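Local coordinates for protein beta-d-glucoside glucohydrolase (Hypocrea jecorina, PDB 3ZZ1) that probably hydrolyses terminal, non-reducing beta-D-glucosyl residues with release of beta-D-glucose, as a secreted family 3 beta-glucosidase of cellulose degradation, at residues 29-33 against 267-272; 232-238 against 250-256. All coordinates share one frame. Residue numbers count along the deposited sequence, not the author numbering.

Interaction 1 of 2, residues 29-33 against 267-272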
loop_
_atom_site.group_PDB
_atom_site.type_symbol
_atom_site.label_atom_id
_atom_site.label_comp_id
_atom_site.label_asym_id
_atom_site.label_seq_id
_atom_site.Cartn_x
_atom_site.Cartn_y
_atom_site.Cartn_z
ATOM N N VAL A 29 -30.351 -11.790 7.559
ATOM C CA VAL A 29 -30.433 -10.414 7.069
ATOM C C VAL A 29 -29.668 -9.465 7.997
ATOM O O VAL A 29 -29.028 -8.525 7.534
ATOM C CB VAL A 29 -31.906 -9.964 6.857
ATOM C CG1 VAL A 29 -32.008 -8.460 6.657
ATOM C CG2 VAL A 29 -32.513 -10.693 5.659
ATOM N N GLY A 30 -29.721 -9.735 9.297
ATOM C CA GLY A 30 -28.988 -8.947 10.289
ATOM C C GLY A 30 -27.477 -9.100 10.178
ATOM O O GLY A 30 -26.730 -8.159 10.455
ATOM N N ILE A 31 -27.033 -10.289 9.770
ATOM C CA ILE A 31 -25.609 -10.585 9.596
ATOM C C ILE A 31 -25.000 -9.857 8.386
ATOM O O ILE A 31 -23.846 -9.419 8.433
ATOM C CB ILE A 31 -25.362 -12.126 9.517
ATOM C CG1 ILE A 31 -25.683 -12.782 10.872
ATOM C CG2 ILE A 31 -23.918 -12.447 9.097
ATOM C CD1 ILE A 31 -25.590 -14.302 10.888
ATOM N N VAL A 32 -25.784 -9.714 7.320
ATOM C CA VAL A 32 -25.294 -9.135 6.068
ATOM C C VAL A 32 -25.578 -7.635 5.919
ATOM O O VAL A 32 -25.044 -6.992 5.014
ATOM C CB VAL A 32 -25.849 -9.895 4.827
ATOM C CG1 VAL A 32 -25.633 -11.398 4.983
ATOM C CG2 VAL A 32 -27.318 -9.586 4.606
ATOM N N SER A 33 -26.412 -7.086 6.802
ATOM C CA SER A 33 -26.845 -5.694 6.690
ATOM C C SER A 33 -26.275 -4.833 7.810
ATOM O O SER A 33 -26.532 -5.087 8.990
ATOM C CB SER A 33 -28.376 -5.602 6.697
ATOM O OG SER A 33 -28.956 -6.541 5.811
ATOM N N TRP A 267 -30.411 -2.886 1.820
ATOM C CA TRP A 267 -30.655 -4.188 2.412
ATOM C C TRP A 267 -31.480 -4.012 3.689
ATOM O O TRP A 267 -32.370 -3.160 3.720
ATOM C CB TRP A 267 -29.344 -4.961 2.599
ATOM C CG TRP A 267 -28.850 -5.580 1.304
ATOM C CD1 TRP A 267 -29.417 -5.456 0.059
ATOM C CD2 TRP A 267 -27.678 -6.389 1.124
ATOM N NE1 TRP A 267 -28.687 -6.151 -0.869
ATOM C CE2 TRP A 267 -27.615 -6.735 -0.246
ATOM C CE3 TRP A 267 -26.686 -6.868 1.990
ATOM C CZ2 TRP A 267 -26.588 -7.523 -0.771
ATOM C CZ3 TRP A 267 -25.667 -7.656 1.467
ATOM C CH2 TRP A 267 -25.626 -7.975 0.100
ATOM N N GLY A 268 -31.213 -4.795 4.727
ATOM C CA GLY A 268 -32.070 -4.785 5.908
ATOM C C GLY A 268 -33.489 -5.180 5.516
ATOM O O GLY A 268 -33.680 -6.201 4.855
ATOM N N PRO A 269 -34.492 -4.356 5.887
ATOM C CA PRO A 269 -35.883 -4.680 5.549
ATOM C C PRO A 269 -36.107 -4.853 4.045
ATOM O O PRO A 269 -36.893 -5.713 3.639
ATOM C CB PRO A 269 -36.670 -3.474 6.082
ATOM C CG PRO A 269 -35.791 -2.888 7.143
ATOM C CD PRO A 269 -34.392 -3.080 6.623
ATOM N N ALA A 270 -35.411 -4.059 3.229
ATOM C CA ALA A 270 -35.515 -4.167 1.775
ATOM C C ALA A 270 -34.980 -5.502 1.247
ATOM O O ALA A 270 -35.536 -6.055 0.293
ATOM C CB ALA A 270 -34.830 -2.996 1.093
ATOM N N LEU A 271 -33.922 -6.026 1.874
ATOM C CA LEU A 271 -33.414 -7.355 1.523
ATOM C C LEU A 271 -34.401 -8.442 1.945
ATOM O O LEU A 271 -34.676 -9.369 1.179
ATOM C CB LEU A 271 -32.029 -7.623 2.129
ATOM C CG LEU A 271 -31.380 -8.971 1.773
ATOM C CD1 LEU A 271 -31.164 -9.137 0.269
ATOM C CD2 LEU A 271 -30.065 -9.160 2.513
ATOM N N THR A 272 -34.926 -8.322 3.164
ATOM C CA THR A 272 -36.013 -9.189 3.626
ATOM C C THR A 272 -37.154 -9.200 2.603
ATOM O O THR A 272 -37.636 -10.265 2.223
ATOM C CB THR A 272 -36.515 -8.768 5.036
ATOM O OG1 THR A 272 -35.479 -9.008 5.997
ATOM C CG2 THR A 272 -37.767 -9.548 5.447
#

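Interaction 2 of 2, residues 232-238 against 250-256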
loop_
_atom_site.group_PDB
_atom_site.type_symbol
_atom_site.label_atom_id
_atom_site.label_comp_id
_atom_site.label_asym_id
_atom_site.label_seq_id
_atom_site.Cartn_x
_atom_site.Cartn_y
_atom_site.Cartn_z
ATOM N N TYR A 232 -15.998 -12.895 2.242
ATOM C CA TYR A 232 -17.132 -12.026 1.912
ATOM C C TYR A 232 -16.751 -10.674 1.321
ATOM O O TYR A 232 -15.714 -10.096 1.665
ATOM C CB TYR A 232 -18.059 -11.839 3.123
ATOM C CG TYR A 232 -17.451 -11.112 4.312
ATOM C CD1 TYR A 232 -16.703 -11.802 5.268
ATOM C CD2 TYR A 232 -17.644 -9.741 4.493
ATOM C CE1 TYR A 232 -16.147 -11.145 6.362
ATOM C CE2 TYR A 232 -17.090 -9.070 5.589
ATOM C CZ TYR A 232 -16.349 -9.783 6.524
ATOM O OH TYR A 232 -15.797 -9.140 7.607
ATOM N N VAL A 233 -17.615 -10.182 0.432
ATOM C CA VAL A 233 -17.456 -8.874 -0.190
ATOM C C VAL A 233 -18.342 -7.852 0.515
ATOM O O VAL A 233 -19.570 -8.010 0.578
ATOM C CB VAL A 233 -17.824 -8.899 -1.698
ATOM C CG1 VAL A 233 -17.680 -7.507 -2.315
ATOM C CG2 VAL A 233 -16.974 -9.928 -2.455
ATOM N N MET A 234 -17.708 -6.812 1.047
ATOM C CA MET A 234 -18.423 -5.679 1.610
ATOM C C MET A 234 -18.301 -4.502 0.652
ATOM O O MET A 234 -17.388 -4.459 -0.177
ATOM C CB MET A 234 -17.873 -5.313 2.997
ATOM C CG MET A 234 -16.574 -4.492 2.985
ATOM S SD MET A 234 -15.952 -4.115 4.641
ATOM C CE MET A 234 -15.364 -5.720 5.172
ATOM N N THR A 235 -19.231 -3.561 0.762
ATOM C CA THR A 235 -19.186 -2.339 -0.029
ATOM C C THR A 235 -18.273 -1.344 0.660
ATOM O O THR A 235 -18.136 -1.366 1.886
ATOM C CB THR A 235 -20.584 -1.671 -0.155
ATOM O OG1 THR A 235 -21.074 -1.334 1.148
ATOM C CG2 THR A 235 -21.581 -2.586 -0.840
ATOM N N ASP A 236 -17.658 -0.463 -0.124
ATOM C CA ASP A 236 -17.100 0.763 0.429
ATOM C C ASP A 236 -18.305 1.551 0.958
ATOM O O ASP A 236 -19.447 1.139 0.753
ATOM C CB ASP A 236 -16.313 1.536 -0.635
ATOM C CG ASP A 236 -15.282 2.494 -0.032
ATOM O OD1 ASP A 236 -15.470 2.970 1.105
ATOM O OD2 ASP A 236 -14.282 2.785 -0.710
ATOM N N TRP A 237 -18.068 2.653 1.661
ATOM C CA TRP A 237 -19.135 3.272 2.450
ATOM C C TRP A 237 -20.184 3.993 1.596
ATOM O O TRP A 237 -19.927 5.058 1.035
ATOM C CB TRP A 237 -18.546 4.153 3.564
ATOM C CG TRP A 237 -18.513 3.471 4.930
ATOM C CD1 TRP A 237 -18.959 3.993 6.111
ATOM C CD2 TRP A 237 -18.038 2.146 5.235
ATOM N NE1 TRP A 237 -18.779 3.088 7.130
ATOM C CE2 TRP A 237 -18.223 1.946 6.623
ATOM C CE3 TRP A 237 -17.476 1.111 4.473
ATOM C CZ2 TRP A 237 -17.863 0.757 7.263
ATOM C CZ3 TRP A 237 -17.116 -0.073 5.113
ATOM C CH2 TRP A 237 -17.316 -0.239 6.494
ATOM N N ASN A 238 -21.369 3.383 1.518
ATOM C CA ASN A 238 -22.464 3.803 0.625
ATOM C C ASN A 238 -22.099 3.648 -0.861
ATOM O O ASN A 238 -22.487 4.464 -1.697
ATOM C CB ASN A 238 -22.959 5.227 0.945
ATOM C CG ASN A 238 -24.346 5.521 0.355
ATOM O OD1 ASN A 238 -25.288 4.754 0.542
ATOM N ND2 ASN A 238 -24.467 6.640 -0.355
ATOM N N GLY A 250 -23.096 -10.990 -6.342
ATOM C CA GLY A 250 -22.108 -11.542 -5.426
ATOM C C GLY A 250 -21.715 -10.666 -4.247
ATOM O O GLY A 250 -20.766 -10.991 -3.528
ATOM N N LEU A 251 -22.433 -9.559 -4.038
ATOM C CA LEU A 251 -22.252 -8.752 -2.825
ATOM C C LEU A 251 -22.738 -9.516 -1.589
ATOM O O LEU A 251 -23.777 -10.179 -1.633
ATOM C CB LEU A 251 -22.982 -7.411 -2.933
ATOM C CG LEU A 251 -22.798 -6.436 -1.762
ATOM C CD1 LEU A 251 -21.325 -6.095 -1.564
ATOM C CD2 LEU A 251 -23.618 -5.187 -1.985
ATOM N N ASP A 252 -21.985 -9.407 -0.495
ATOM C CA ASP A 252 -22.258 -10.162 0.727
ATOM C C ASP A 252 -22.611 -9.291 1.927
ATOM O O ASP A 252 -23.269 -9.761 2.857
ATOM C CB ASP A 252 -21.054 -11.038 1.091
ATOM C CG ASP A 252 -20.714 -12.044 0.014
ATOM O OD1 ASP A 252 -21.630 -12.756 -0.448
ATOM O OD2 ASP A 252 -19.529 -12.132 -0.365
ATOM N N MET A 253 -22.176 -8.029 1.912
ATOM C CA MET A 253 -22.329 -7.160 3.074
ATOM C C MET A 253 -22.544 -5.692 2.698
ATOM O O MET A 253 -21.752 -5.097 1.971
ATOM C CB MET A 253 -21.137 -7.308 4.032
ATOM C CG MET A 253 -21.387 -6.709 5.417
ATOM S SD MET A 253 -19.989 -6.820 6.552
ATOM C CE MET A 253 -20.149 -8.498 7.142
ATOM N N SER A 254 -23.631 -5.130 3.217
ATOM C CA SER A 254 -24.010 -3.753 2.961
ATOM C C SER A 254 -23.445 -2.834 4.045
ATOM O O SER A 254 -23.949 -2.807 5.171
ATOM C CB SER A 254 -25.535 -3.649 2.915
ATOM O OG SER A 254 -25.946 -2.333 2.619
ATOM N N MET A 255 -22.398 -2.091 3.699
ATOM C CA MET A 255 -21.717 -1.198 4.646
ATOM C C MET A 255 -21.837 0.272 4.249
ATOM O O MET A 255 -21.653 0.615 3.081
ATOM C CB MET A 255 -20.238 -1.580 4.772
ATOM C CG MET A 255 -19.981 -2.764 5.684
ATOM S SD MET A 255 -20.236 -2.371 7.426
ATOM C CE MET A 255 -21.377 -3.664 7.888
ATOM N N PRO A 256 -22.157 1.151 5.216
ATOM C CA PRO A 256 -22.458 0.850 6.618
ATOM C C PRO A 256 -23.927 0.514 6.853
ATOM O O PRO A 256 -24.324 0.280 7.994
ATOM C CB PRO A 256 -22.117 2.162 7.323
ATOM C CG PRO A 256 -22.452 3.194 6.313
ATOM C CD PRO A 256 -22.117 2.607 4.973
#

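Interaction 1 of 2, residues 29-33 against 267-272
The side chain of Val29 lies across the first turn of the helix that starts at Pro269. Its CG1 rests 3.3 Å from Gly268 O and its CG2 3.4 Å from Thr272 OG1, while Leu271 CD2 is a looser neighbour of CG2 at 4.3 Å. One turn on, Val32 completes the apolar patch: Val32 CG2 is 3.5 Å from Leu271 CD2 and 3.8 Å from Trp267 CE3. The Trp267 ring turns an edge to the backbone here, with Val32 O 3.4 Å from CE3. In the GH3 N-terminal domain, of TIM-barrel type, this joins the C-terminal end of helix 25-32 to the N-terminus of helix 269-276, and the Ser33 hydroxyl hydrogen-bonds to both helix ends. Ser33, the first residue to leave helical geometry after helix 25-32, gives its hydroxyl proton to Val29 O (OG to O 2.6 Å) and accepts the amide of Gly268 (N to Ser33 OG 3.1 Å). Gly268 is the N-cap residue; its carbonyl takes the amide of Thr272 (Gly268 O to Thr272 N 3.0 Å), closing the first turn. Glycine suits this position, since phi is +60° and a CB would collide with Pro269 CD. Trp267 turns its NE1 to Thr243 O, and Met288 of helix 282-298 packs on both Trp267 and Val32.

Interaction 2 of 2, residues 232-238 against 250-256
Interaction 2 is a parallel-type backbone pairing between barrel strand 232-235, with the turn after it, and the irregular segment 250-256 in the TIM-barrel-type domain of this GH3 enzyme. A single bridge pairs Met234 with Met253 (CA to CA 4.4 Å): Val233 O accepts Asp252 N at 3.0 Å and, weakly, Met253 N at 2.9 Å, and Thr235 N donates to Met253 O at 3.2 Å. Side chains extend the pairing at both ends. Asp252 OD2 takes the amide of Val233 (N to OD2 2.8 Å), and Thr235 OG1 takes that of Met255 (N to OG1 3.0 Å). Beyond the strand, Asn238 N donates a hydrogen bond to Met255 O (3.2 Å). One face of the Trp237 indole packs against the cis Met255-Pro256 junction, Met255 CB 3.8 Å from the centroid of the six-membered ring and Pro256 CD 3.8 Å from that of the five-membered ring, both CH-pi contacts; Met255 SD adds an oblique Met-aromatic contact. Tyr232 and Met253 make another, also oblique (SD 4.9 Å from the ring centroid), and Met253 CE touches Tyr232 CE2 at 3.5 Å. Gly250 ends helix 244-249 in a Schellman motif. Strand 199-202 bonds to the strand's other edge, helix 216-226 packs on Val233, and helix 282-298 lies on Tyr232 and Asp252, whose carboxylate bridges Lys224 and Arg284.

The two contacts lie about 12 Å apart, centre to centre, on the same side of the chain's centre. Along the sequence the order is 29-33, 232-238, 250-256, 267-272, so the local pairing of interaction 2 falls wholly between the halves of interaction 1, which are separated by more than 230 residues. They also touch: Val32 O probably accepts a hydrogen bond from Ser254 N (2.9 Å), and Trp267 CH2 packs 3.4 Å from Leu251 O. Helix 282-298 contacts both. Segment 250-256 thus runs between strand 232-235 and the end of helix 25-32, connecting the barrel strands to the more peripheral helix pair of interaction 1.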